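Local atomic coordinates of teicoplanin pseudoaglycone deacetylases Orf2 (Actinoplanes teichomyceticus, PDB entry 3DFF), a protein that probably uses zinc to hydrolyse the acetyl amide of the teicoplanin pseudoaglycone, a deacetylation step in the biosynthesis of this lipoglycopeptide antibiotic. Residues 174-179 against 202-207; 221-226 against 246-251; 234-237 against 242-245. All blocks are in the same frame, centred on the assembly; numbering follows the deposited sequence.

Interaction 1: residues 174-179 against 202-207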
loop_
_atom_site.group_PDB
_atom_site.type_symbol
_atom_site.label_atom_id
_atom_site.label_comp_id
_atom_site.label_asym_id
_atom_site.label_seq_id
_atom_site.Cartn_x
_atom_site.Cartn_y
_atom_site.Cartn_z
ATOM N N ALA A 174 6.500 14.912 1.334
ATOM C CA ALA A 174 7.123 14.903 2.657
ATOM C C ALA A 174 8.619 14.611 2.530
ATOM O O ALA A 174 9.427 15.346 3.088
ATOM C CB ALA A 174 6.440 13.899 3.580
ATOM N N THR A 175 8.982 13.576 1.767
ATOM C CA THR A 175 10.398 13.197 1.591
ATOM C C THR A 175 11.184 14.278 0.856
ATOM O O THR A 175 12.381 14.472 1.117
ATOM C CB THR A 175 10.595 11.835 0.854
ATOM O OG1 THR A 175 9.964 11.881 -0.439
ATOM C CG2 THR A 175 10.091 10.660 1.694
ATOM N N HIS A 176 10.526 14.985 -0.054
ATOM C CA HIS A 176 11.180 16.075 -0.765
ATOM C C HIS A 176 11.533 17.194 0.207
ATOM O O HIS A 176 12.686 17.658 0.243
ATOM C CB HIS A 176 10.277 16.585 -1.878
ATOM C CG HIS A 176 10.884 17.671 -2.698
ATOM N ND1 HIS A 176 10.135 18.689 -3.243
ATOM C CD2 HIS A 176 12.168 17.905 -3.064
ATOM C CE1 HIS A 176 10.931 19.500 -3.923
ATOM N NE2 HIS A 176 12.167 19.042 -3.830
ATOM N N GLU A 177 10.548 17.617 0.994
ATOM C CA GLU A 177 10.740 18.691 1.970
ATOM C C GLU A 177 11.797 18.326 2.994
ATOM O O GLU A 177 12.622 19.179 3.362
ATOM C CB GLU A 177 9.428 19.026 2.667
ATOM C CG GLU A 177 8.442 19.746 1.765
ATOM C CD GLU A 177 7.089 19.972 2.408
ATOM O OE1 GLU A 177 7.025 20.214 3.640
ATOM O OE2 GLU A 177 6.084 19.920 1.664
ATOM N N LYS A 178 11.768 17.074 3.450
ATOM C CA LYS A 178 12.716 16.568 4.451
ATOM C C LYS A 178 14.063 16.095 3.889
ATOM O O LYS A 178 14.957 15.732 4.655
ATOM C CB LYS A 178 12.080 15.451 5.297
ATOM C CG LYS A 178 10.886 15.887 6.139
ATOM C CD LYS A 178 11.318 16.717 7.338
ATOM C CE LYS A 178 10.117 17.274 8.081
ATOM N NZ LYS A 178 10.554 18.114 9.233
ATOM N N ASN A 179 14.193 16.077 2.563
ATOM C CA ASN A 179 15.413 15.618 1.890
ATOM C C ASN A 179 15.799 14.185 2.274
ATOM O O ASN A 179 16.940 13.913 2.655
ATOM C CB ASN A 179 16.572 16.597 2.154
ATOM C CG ASN A 179 17.539 16.693 0.990
ATOM O OD1 ASN A 179 17.385 16.013 -0.034
ATOM N ND2 ASN A 179 18.562 17.537 1.146
ATOM N N GLN A 202 4.036 16.913 -10.620
ATOM C CA GLN A 202 5.013 17.727 -11.350
ATOM C C GLN A 202 6.302 17.852 -10.549
ATOM O O GLN A 202 6.277 18.059 -9.337
ATOM C CB GLN A 202 4.429 19.106 -11.663
ATOM C CG GLN A 202 5.276 19.968 -12.615
ATOM C CD GLN A 202 5.178 19.563 -14.099
ATOM O OE1 GLN A 202 5.988 20.012 -14.927
ATOM N NE2 GLN A 202 4.189 18.739 -14.441
ATOM N N GLY A 203 7.428 17.707 -11.240
ATOM C CA GLY A 203 8.726 17.829 -10.604
ATOM C C GLY A 203 9.416 16.551 -10.185
ATOM O O GLY A 203 10.600 16.571 -9.855
ATOM N N PHE A 204 8.681 15.435 -10.167
ATOM C CA PHE A 204 9.244 14.126 -9.815
ATOM C C PHE A 204 9.245 13.164 -10.996
ATOM O O PHE A 204 8.349 13.208 -11.828
ATOM C CB PHE A 204 8.421 13.462 -8.702
ATOM C CG PHE A 204 8.386 14.243 -7.421
ATOM C CD1 PHE A 204 9.407 14.091 -6.461
ATOM C CD2 PHE A 204 7.347 15.125 -7.167
ATOM C CE1 PHE A 204 9.382 14.817 -5.265
ATOM C CE2 PHE A 204 7.311 15.857 -5.980
ATOM C CZ PHE A 204 8.329 15.695 -5.023
ATOM N N ARG A 205 10.232 12.272 -11.030
ATOM C CA ARG A 205 10.252 11.203 -12.032
ATOM C C ARG A 205 10.933 9.945 -11.534
ATOM O O ARG A 205 11.687 9.962 -10.561
ATOM C CB ARG A 205 10.897 11.682 -13.329
ATOM C CG ARG A 205 12.376 11.845 -13.215
ATOM C CD ARG A 205 12.983 12.090 -14.591
ATOM N NE ARG A 205 14.420 12.281 -14.454
ATOM C CZ ARG A 205 15.306 11.294 -14.460
ATOM N NH1 ARG A 205 14.916 10.043 -14.645
ATOM N NH2 ARG A 205 16.593 11.561 -14.304
ATOM N N LEU A 206 10.634 8.834 -12.196
ATOM C CA LEU A 206 11.230 7.567 -11.822
ATOM C C LEU A 206 12.598 7.382 -12.436
ATOM O O LEU A 206 12.795 7.660 -13.613
ATOM C CB LEU A 206 10.353 6.402 -12.283
ATOM C CG LEU A 206 8.921 6.373 -11.777
ATOM C CD1 LEU A 206 8.224 5.190 -12.423
ATOM C CD2 LEU A 206 8.949 6.250 -10.277
ATOM N N GLY A 207 13.527 6.867 -11.641
ATOM C CA GLY A 207 14.805 6.434 -12.184
ATOM C C GLY A 207 14.675 5.033 -12.745
ATOM O O GLY A 207 13.561 4.496 -12.888
#

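Interaction 2: residues 221-226 against 246-251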
loop_
_atom_site.group_PDB
_atom_site.type_symbol
_atom_site.label_atom_id
_atom_site.label_comp_id
_atom_site.label_asym_id
_atom_site.label_seq_id
_atom_site.Cartn_x
_atom_site.Cartn_y
_atom_site.Cartn_z
ATOM N N GLN A 221 8.862 -16.547 3.409
ATOM C CA GLN A 221 8.489 -15.713 4.548
ATOM C C GLN A 221 7.454 -14.685 4.105
ATOM O O GLN A 221 6.414 -14.530 4.748
ATOM C CB GLN A 221 9.726 -15.036 5.119
ATOM C CG GLN A 221 9.506 -14.389 6.466
ATOM C CD GLN A 221 10.776 -13.806 7.027
ATOM O OE1 GLN A 221 11.825 -13.787 6.361
ATOM N NE2 GLN A 221 10.706 -13.332 8.268
ATOM N N LYS A 222 7.730 -14.024 2.985
ATOM C CA LYS A 222 6.776 -13.089 2.384
ATOM C C LYS A 222 5.413 -13.756 2.184
ATOM O O LYS A 222 4.389 -13.241 2.623
ATOM C CB LYS A 222 7.279 -12.584 1.035
ATOM C CG LYS A 222 6.286 -11.587 0.367
ATOM C CD LYS A 222 6.696 -11.239 -1.069
ATOM C CE LYS A 222 5.616 -10.386 -1.741
ATOM N NZ LYS A 222 6.103 -9.680 -2.971
ATOM N N PHE A 223 5.386 -14.885 1.478
ATOM C CA PHE A 223 4.123 -15.553 1.168
ATOM C C PHE A 223 3.376 -16.009 2.420
ATOM O O PHE A 223 2.158 -15.895 2.476
ATOM C CB PHE A 223 4.341 -16.719 0.176
ATOM C CG PHE A 223 4.657 -16.278 -1.246
ATOM C CD1 PHE A 223 4.896 -14.941 -1.568
ATOM C CD2 PHE A 223 4.737 -17.231 -2.263
ATOM C CE1 PHE A 223 5.203 -14.546 -2.890
ATOM C CE2 PHE A 223 5.043 -16.856 -3.575
ATOM C CZ PHE A 223 5.278 -15.519 -3.895
ATOM N N GLN A 224 4.105 -16.509 3.428
ATOM C CA GLN A 224 3.491 -16.864 4.712
ATOM C C GLN A 224 2.886 -15.608 5.356
ATOM O O GLN A 224 1.807 -15.669 5.929
ATOM C CB GLN A 224 4.516 -17.490 5.661
ATOM C CG GLN A 224 4.886 -18.925 5.308
ATOM C CD GLN A 224 6.193 -19.378 5.929
ATOM O OE1 GLN A 224 6.738 -18.735 6.829
ATOM N NE2 GLN A 224 6.710 -20.501 5.439
ATOM N N ALA A 225 3.585 -14.485 5.246
ATOM C CA ALA A 225 3.095 -13.216 5.810
ATOM C C ALA A 225 1.819 -12.756 5.103
ATOM O O ALA A 225 0.843 -12.369 5.755
ATOM C CB ALA A 225 4.167 -12.143 5.755
ATOM N N VAL A 226 1.816 -12.805 3.773
ATOM C CA VAL A 226 0.602 -12.511 3.018
ATOM C C VAL A 226 -0.579 -13.331 3.551
ATOM O O VAL A 226 -1.688 -12.811 3.726
ATOM C CB VAL A 226 0.809 -12.748 1.499
ATOM C CG1 VAL A 226 -0.508 -12.658 0.742
ATOM C CG2 VAL A 226 1.821 -11.774 0.938
ATOM N N ARG A 246 0.613 -16.347 -9.623
ATOM C CA ARG A 246 0.680 -15.116 -10.401
ATOM C C ARG A 246 1.818 -14.235 -9.938
ATOM O O ARG A 246 2.495 -13.628 -10.753
ATOM C CB ARG A 246 -0.653 -14.371 -10.334
ATOM C CG ARG A 246 -1.683 -14.920 -11.312
ATOM C CD ARG A 246 -2.953 -14.127 -11.256
ATOM N NE ARG A 246 -3.764 -14.531 -10.112
ATOM C CZ ARG A 246 -4.128 -13.727 -9.117
ATOM N NH1 ARG A 246 -3.769 -12.451 -9.122
ATOM N NH2 ARG A 246 -4.869 -14.201 -8.128
ATOM N N LEU A 247 2.046 -14.189 -8.627
ATOM C CA LEU A 247 3.198 -13.447 -8.099
ATOM C C LEU A 247 4.534 -14.069 -8.525
ATOM O O LEU A 247 5.460 -13.357 -8.890
ATOM C CB LEU A 247 3.112 -13.334 -6.574
ATOM C CG LEU A 247 1.923 -12.535 -6.018
ATOM C CD1 LEU A 247 2.061 -12.459 -4.500
ATOM C CD2 LEU A 247 1.812 -11.133 -6.607
ATOM N N ASP A 248 4.609 -15.397 -8.491
ATOM C CA ASP A 248 5.817 -16.113 -8.919
ATOM C C ASP A 248 6.100 -15.880 -10.408
ATOM O O ASP A 248 7.247 -15.658 -10.788
ATOM C CB ASP A 248 5.656 -17.609 -8.655
ATOM C CG ASP A 248 6.001 -18.006 -7.218
ATOM O OD1 ASP A 248 6.718 -17.253 -6.522
ATOM O OD2 ASP A 248 5.571 -19.104 -6.798
ATOM N N GLU A 249 5.047 -15.933 -11.223
ATOM C CA GLU A 249 5.166 -15.754 -12.667
ATOM C C GLU A 249 5.583 -14.330 -13.000
ATOM O O GLU A 249 6.404 -14.097 -13.888
ATOM C CB GLU A 249 3.850 -16.109 -13.365
ATOM C CG GLU A 249 3.845 -15.933 -14.912
ATOM C CD GLU A 249 5.021 -16.619 -15.640
ATOM O OE1 GLU A 249 5.664 -17.528 -15.063
ATOM O OE2 GLU A 249 5.299 -16.244 -16.803
ATOM N N HIS A 250 5.054 -13.373 -12.243
ATOM C CA HIS A 250 5.402 -11.993 -12.472
ATOM C C HIS A 250 6.883 -11.767 -12.202
ATOM O O HIS A 250 7.569 -11.119 -12.989
ATOM C CB HIS A 250 4.539 -11.070 -11.600
ATOM C CG HIS A 250 4.803 -9.619 -11.845
ATOM N ND1 HIS A 250 4.322 -8.952 -12.953
ATOM C CD2 HIS A 250 5.510 -8.711 -11.134
ATOM C CE1 HIS A 250 4.719 -7.692 -12.907
ATOM N NE2 HIS A 250 5.448 -7.524 -11.820
ATOM N N ALA A 251 7.367 -12.292 -11.075
ATOM C CA ALA A 251 8.777 -12.214 -10.732
ATOM C C ALA A 251 9.623 -12.913 -11.793
ATOM O O ALA A 251 10.660 -12.397 -12.180
ATOM C CB ALA A 251 9.022 -12.836 -9.387
#

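Interaction 3: residues 234-237 against 242-245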
loop_
_atom_site.group_PDB
_atom_site.type_symbol
_atom_site.label_atom_id
_atom_site.label_comp_id
_atom_site.label_asym_id
_atom_site.label_seq_id
_atom_site.Cartn_x
_atom_site.Cartn_y
_atom_site.Cartn_z
ATOM N N VAL A 234 -9.558 -14.381 -0.253
ATOM C CA VAL A 234 -10.522 -14.702 -1.319
ATOM C C VAL A 234 -10.438 -13.659 -2.434
ATOM O O VAL A 234 -10.343 -14.004 -3.614
ATOM C CB VAL A 234 -11.975 -14.878 -0.778
ATOM C CG1 VAL A 234 -12.982 -15.058 -1.924
ATOM C CG2 VAL A 234 -12.038 -16.060 0.184
ATOM N N LEU A 235 -10.427 -12.388 -2.044
ATOM C CA LEU A 235 -10.315 -11.269 -2.978
ATOM C C LEU A 235 -9.035 -11.330 -3.817
ATOM O O LEU A 235 -9.077 -11.135 -5.028
ATOM C CB LEU A 235 -10.376 -9.960 -2.187
ATOM C CG LEU A 235 -10.714 -8.602 -2.800
ATOM C CD1 LEU A 235 -11.937 -8.684 -3.689
ATOM C CD2 LEU A 235 -10.948 -7.622 -1.653
ATOM N N LEU A 236 -7.908 -11.629 -3.181
ATOM C CA LEU A 236 -6.618 -11.667 -3.880
ATOM C C LEU A 236 -6.426 -12.893 -4.773
ATOM O O LEU A 236 -5.807 -12.794 -5.837
ATOM C CB LEU A 236 -5.462 -11.573 -2.888
ATOM C CG LEU A 236 -5.253 -10.218 -2.216
ATOM C CD1 LEU A 236 -4.392 -10.371 -0.986
ATOM C CD2 LEU A 236 -4.632 -9.238 -3.187
ATOM N N ASN A 237 -6.939 -14.039 -4.342
ATOM C CA ASN A 237 -6.754 -15.269 -5.114
ATOM C C ASN A 237 -7.581 -15.328 -6.391
ATOM O O ASN A 237 -7.151 -15.902 -7.396
ATOM C CB ASN A 237 -6.984 -16.494 -4.240
ATOM C CG ASN A 237 -5.742 -16.874 -3.470
ATOM O OD1 ASN A 237 -4.779 -17.386 -4.043
ATOM N ND2 ASN A 237 -5.738 -16.590 -2.172
ATOM N N ASN A 242 -5.064 -18.500 -7.328
ATOM C CA ASN A 242 -3.701 -18.582 -7.843
ATOM C C ASN A 242 -2.836 -17.347 -7.587
ATOM O O ASN A 242 -1.946 -17.048 -8.391
ATOM C CB ASN A 242 -3.760 -18.834 -9.353
ATOM C CG ASN A 242 -4.397 -17.677 -10.103
ATOM O OD1 ASN A 242 -5.070 -16.836 -9.502
ATOM N ND2 ASN A 242 -4.180 -17.619 -11.418
ATOM N N LEU A 243 -3.094 -16.622 -6.496
ATOM C CA LEU A 243 -2.282 -15.435 -6.185
ATOM C C LEU A 243 -0.787 -15.721 -6.206
ATOM O O LEU A 243 -0.033 -15.025 -6.878
ATOM C CB LEU A 243 -2.673 -14.804 -4.840
ATOM C CG LEU A 243 -1.801 -13.605 -4.407
ATOM C CD1 LEU A 243 -2.099 -12.341 -5.216
ATOM C CD2 LEU A 243 -1.926 -13.333 -2.905
ATOM N N PHE A 244 -0.347 -16.729 -5.465
ATOM C CA PHE A 244 1.089 -16.971 -5.350
ATOM C C PHE A 244 1.691 -17.406 -6.685
ATOM O O PHE A 244 2.812 -17.018 -7.018
ATOM C CB PHE A 244 1.408 -17.921 -4.194
ATOM C CG PHE A 244 1.043 -17.350 -2.844
ATOM C CD1 PHE A 244 1.473 -16.078 -2.486
ATOM C CD2 PHE A 244 0.240 -18.057 -1.959
ATOM C CE1 PHE A 244 1.136 -15.521 -1.259
ATOM C CE2 PHE A 244 -0.102 -17.507 -0.718
ATOM C CZ PHE A 244 0.351 -16.228 -0.377
ATOM N N ASP A 245 0.931 -18.169 -7.469
ATOM C CA ASP A 245 1.375 -18.514 -8.829
ATOM C C ASP A 245 1.566 -17.271 -9.702
ATOM O O ASP A 245 2.553 -17.156 -10.430
ATOM C CB ASP A 245 0.390 -19.480 -9.490
ATOM C CG ASP A 245 0.501 -20.877 -8.943
ATOM O OD1 ASP A 245 1.413 -21.141 -8.125
ATOM O OD2 ASP A 245 -0.323 -21.723 -9.338
HETATM O O HOH W 1 -2.309 -18.508 -4.090
#

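Interaction 1: residues 174-179 against 202-207
H176, on the last turn of helix 162-178, and F204, at the start of strand 204-211, form an offset edge-to-face aromatic pair. The ring centroids lie 5.4 Å apart with the planes at 83°, and it is the edge of F204 that is turned toward the face of H176. The approach is led by the tip of the phenyl ring: F204 CZ comes within 3.8 Å of H176 CB, which sits at the edge of the phenyl ring and in its plane. F204 CZ and CE1 pack on H176 CB and CG, with CZ also 3.9 Å from H176 ND1, so the phenyl edge meets the CB side of the imidazole. No hydrogen bond joins the segments, and the contact rests on this one pair.

The F204 ring spans most of the gap between the backbones, whose CA atoms at H176 and F204 are 9.5 Å apart; with CG anti to the backbone N (chi1 -178°), the imidazole is set where its face meets the phenyl edge. Beyond the pair, R269 of strand 263-269 makes a cation-pi contact with F204 and also touches H176, bringing a third side chain to the site. Just before F204, G203 has a positive phi and bonds through its backbone to S270. After H176 the helix closes in a Schellman motif at N179, and K178 and E177 form salt bridges to D145 and R141 of helix 126-147, respectively.

The contact thus lies at the surface, where the helix of the beta-alpha-beta unit 151-155, 162-178, 182-185 ends beside 204-211, an outermost strand of the mixed sheet.

Interaction 2: residues 221-226 against 246-251
F223 of helix 216-226 extends from its backbone straight at helix 243-254, where L247 and D248 receive it. Its CB already points toward that helix, and chi1 of -72° sets CG anti to the carbonyl carbon, sending the ring on into the gap. Along one side of the ring, CE1 meets L247 CD1 at 4.1 Å. At the tip, CZ lies 4.1 Å from L247 CB; the leucine and the phenylalanine run past each other in opposite directions. On the other side, CE2 comes to 3.4 Å from D248 OD1, and CZ is almost as near to the same oxygen.

D248 therefore presents its carboxylate to the edge of the ring, close to the ring plane, with the two planes 37° apart. A carboxylate oxygen beside aromatic C-H groups is probably mildly favourable, the ring edge being slightly positive. The main partner of OD1, however, is R219 NE, a salt bridge from one turn earlier on the helix of F223, so the acid links the helices by charge as well as by packing.

L247 and F223 are both buried. The arrangement is a helix-helix interface in which F223 fills the contact with L247, and L247 lies one turn before H250, whose NE2 hydrogen-bonds E186 OE1; H250 and E186 bind zinc in a structure of this protein, though no metal occupies that site here.

Interaction 3: residues 234-237 against 242-245
N237 and L243 cross at about a right angle, the asparagine amide oxygen meeting the backbone N and CB of L243, the first residue of helix 243-254. This OD1 accepts a hydrogen bond from L243 N at 3.1 Å, bent modestly to 157° at the hydrogen, with the donor tilted 35° from the carbonyl plane. The same oxygen also lies 3.4 Å from L243 CB. Water 1 adds a second bond, donating to N237 OD1 at 2.7 Å while accepting from F244 N at 3.0 Å, so this one amide oxygen serves two successive N-H groups at the helix start, one directly and one through water. The other end of the amide, ND2, is turned back to M233 O of its own helix, which fixes the rotation of the group.

The L243 side chain leaves in a different direction. With CG anti to the backbone N (chi1 176°), the isobutyl group swings clear of the polar N-H and lies against L236, CD2 meeting L236 CB at 3.9 Å.

N242 stands at the N-cap position. Its backbone N gives a weak bond of 3.3 Å to N237 O, and its OD1 sits 3.1 Å from that same N237 O, a pairing of two acceptors. R246 probably eases this, hydrogen-bonding N242 OD1 through NE and, weakly, N237 O through NH2.

The chemistry implies that two of the first N-H groups of the helix, those of L243 and F244, are met by N237 OD1, directly and through water 1, while the N-cap side chain of N242 makes no capping bond; the arginine's positive charge probably offsets the crowded oxygens.

Overall arrangement
Interactions 2 and 3 adjoin, their centres 10 Å apart, and share helix 243-254, with interaction 3 nested inside the loop that interaction 2 closes. R246 of the second joins L236 of the third through a probable hydrogen bond, NH2 to O 2.8 Å, and the rings of F223 and F244 stack between them. Together they form a helical layer near the metal: the bound zinc lies about 8 Å from the side chain of L236 and about 13 Å from that of L247. Interaction 1 is remote, its centre 29 and 33 Å from the others, yet its helix 162-178 also carries H164, which holds the zinc with H16 and D19.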